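Local structure of beta-glucosidase (Chaetomella raphigera, 6JXG) at residues L337-N341 against K342-L346. The protein probably hydrolyses terminal, non-reducing beta-D-glucosyl residues, releasing beta-D-glucose, as a secreted family 3 glycoside hydrolase of cellulose breakdown. Sequence-based numbering, arbitrary orientation.
With MAN (alpha-D-mannopyranose), chain E.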
loop_
_atom_site.group_PDB
_atom_site.type_symbol
_atom_site.label_atom_id
_atom_site.label_comp_id
_atom_site.label_asym_id
_atom_site.label_seq_id
_atom_site.Cartn_x
_atom_site.Cartn_y
_atom_site.Cartn_z
ATOM N N LEU A 337 -5.042 -19.422 6.184
ATOM C CA LEU A 337 -6.256 -19.698 5.395
ATOM C C LEU A 337 -6.985 -20.991 5.697
ATOM O O LEU A 337 -8.227 -21.020 5.684
ATOM C CB LEU A 337 -5.991 -19.626 3.857
ATOM C CG LEU A 337 -5.544 -18.234 3.338
ATOM C CD1 LEU A 337 -5.242 -18.317 1.815
ATOM C CD2 LEU A 337 -6.567 -17.120 3.578
ATOM N N THR A 338 -6.242 -22.044 5.963
ATOM C CA THR A 338 -6.833 -23.341 6.364
ATOM C C THR A 338 -5.906 -23.931 7.381
ATOM O O THR A 338 -4.716 -23.672 7.345
ATOM C CB THR A 338 -6.970 -24.372 5.195
ATOM O OG1 THR A 338 -5.691 -24.678 4.671
ATOM C CG2 THR A 338 -7.747 -23.819 4.044
ATOM N N ASN A 339 -6.434 -24.769 8.278
ATOM C CA ASN A 339 -5.639 -25.490 9.234
ATOM C C ASN A 339 -6.482 -26.645 9.804
ATOM O O ASN A 339 -7.311 -26.427 10.652
ATOM C CB ASN A 339 -5.283 -24.529 10.363
ATOM C CG ASN A 339 -4.289 -25.116 11.340
ATOM O OD1 ASN A 339 -3.627 -26.099 11.050
ATOM N ND2 ASN A 339 -4.185 -24.524 12.519
ATOM N N LYS A 340 -6.354 -27.809 9.251
ATOM C CA LYS A 340 -7.168 -28.969 9.624
ATOM C C LYS A 340 -6.589 -29.692 10.827
ATOM O O LYS A 340 -5.419 -30.086 10.787
ATOM C CB LYS A 340 -7.200 -29.913 8.461
ATOM C CG LYS A 340 -7.874 -29.323 7.234
ATOM C CD LYS A 340 -8.025 -30.389 6.159
ATOM C CE LYS A 340 -7.929 -29.888 4.726
ATOM N NZ LYS A 340 -9.268 -29.698 4.114
ATOM N N ASN A 341 -7.467 -29.955 11.825
ATOM C CA ASN A 341 -7.158 -30.387 13.222
ATOM C C ASN A 341 -5.768 -30.109 13.639
ATOM O O ASN A 341 -4.994 -30.994 13.980
ATOM C CB ASN A 341 -7.502 -31.826 13.491
ATOM C CG ASN A 341 -7.388 -32.606 12.265
ATOM O OD1 ASN A 341 -6.290 -32.690 11.723
ATOM N ND2 ASN A 341 -8.529 -33.042 11.713
ATOM N N LYS A 342 -5.486 -28.819 13.616
ATOM C CA LYS A 342 -4.343 -28.287 14.295
ATOM C C LYS A 342 -3.061 -28.811 13.706
ATOM O O LYS A 342 -2.070 -29.050 14.442
ATOM C CB LYS A 342 -4.428 -28.589 15.784
ATOM C CG LYS A 342 -5.739 -28.141 16.405
ATOM C CD LYS A 342 -5.796 -28.581 17.856
ATOM C CE LYS A 342 -5.619 -27.424 18.790
ATOM N NZ LYS A 342 -6.849 -27.092 19.549
ATOM N N ALA A 343 -3.057 -28.949 12.395
ATOM C CA ALA A 343 -1.817 -29.174 11.662
ATOM C C ALA A 343 -0.739 -28.179 12.135
ATOM O O ALA A 343 0.393 -28.532 12.438
ATOM C CB ALA A 343 -2.060 -29.057 10.161
ATOM N N LEU A 344 -1.137 -26.932 12.310
ATOM C CA LEU A 344 -0.265 -25.920 12.812
ATOM C C LEU A 344 -0.809 -25.412 14.153
ATOM O O LEU A 344 -2.020 -25.402 14.410
ATOM C CB LEU A 344 -0.178 -24.758 11.795
ATOM C CG LEU A 344 0.593 -24.989 10.479
ATOM C CD1 LEU A 344 0.493 -23.780 9.554
ATOM C CD2 LEU A 344 2.059 -25.314 10.688
ATOM N N PRO A 345 0.091 -24.986 15.019
ATOM C CA PRO A 345 1.511 -24.912 14.770
ATOM C C PRO A 345 2.206 -26.283 14.830
ATOM O O PRO A 345 1.662 -27.260 15.362
ATOM C CB PRO A 345 2.029 -24.061 15.948
ATOM C CG PRO A 345 1.059 -24.420 17.061
ATOM C CD PRO A 345 -0.263 -24.519 16.368
ATOM N N LEU A 346 3.401 -26.324 14.281
ATOM C CA LEU A 346 4.222 -27.531 14.345
ATOM C C LEU A 346 4.613 -27.858 15.776
ATOM O O LEU A 346 4.775 -26.975 16.608
ATOM C CB LEU A 346 5.510 -27.334 13.568
ATOM C CG LEU A 346 5.468 -27.018 12.060
ATOM C CD1 LEU A 346 6.846 -26.670 11.541
ATOM C CD2 LEU A 346 4.902 -28.194 11.309
HETATM C C1 MAN E . 4.315 -33.306 10.512
HETATM C C2 MAN E . 3.541 -34.551 10.971
HETATM C C3 MAN E . 2.019 -34.395 11.047
HETATM C C4 MAN E . 1.642 -33.069 11.696
HETATM C C5 MAN E . 2.323 -32.021 10.860
HETATM C C6 MAN E . 1.869 -30.627 11.226
HETATM O O2 MAN E . 3.994 -34.775 12.260
HETATM O O3 MAN E . 1.571 -35.460 11.842
HETATM O O4 MAN E . 0.221 -32.848 11.749
HETATM O O5 MAN E . 3.726 -32.131 10.995
HETATM O O6 MAN E . 2.264 -30.304 12.547
HETATM O O HOH W 1 -7.464 -26.884 13.302
#
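Asn-339 reaches across the turn that follows strand 335-339 and grips the backbone of Leu-344 with both ends of its amide. From CB the side chain sets off with CG anti to the backbone N (chi1 -172°), which carries the amide over to the returning chain; Asn-339 CG itself stops 3.8 Å from Leu-344 N. At the tip the two branches divide the work. Asn-339 OD1 accepts from Leu-344 N at 2.9 Å, the donor tilted modestly from the carbonyl plane, with Ala-343 CB 3.5 Å from the same oxygen. Asn-339 ND2 gives a nearly straight bond (170°) to Leu-344 O, 3.0 Å away, with that oxygen in the plane of the amide. One backbone residue thus meets a matched donor and acceptor, and the pair fixes the amide's rotation.

Inside this loop, Ala-343 N bonds to Lys-340 O at 3.1 Å, coming in from above the carbonyl plane. A water donates to Asn-339 O and accepts from Lys-342 N, 2.8 Å from it, bridging the two limbs. Leu-344 turns its side chain onto Val-502 and Tyr-579, and a cis peptide bond to Pro-345 follows. The O-linked mannose lies near Ala-343 and Leu-346.

With an alanine here in place of Asn-339, the N-H and C=O of Leu-344 would probably both lose their side-chain partner, and the loop would be freer to shift. The primary amide serves a single residue much as a backbone partner in a strand pair would, tying the outermost strand 335-339 of the mixed sheet in the glycosyl hydrolase family 3 C-terminal domain to the chain leading into strand 351-355.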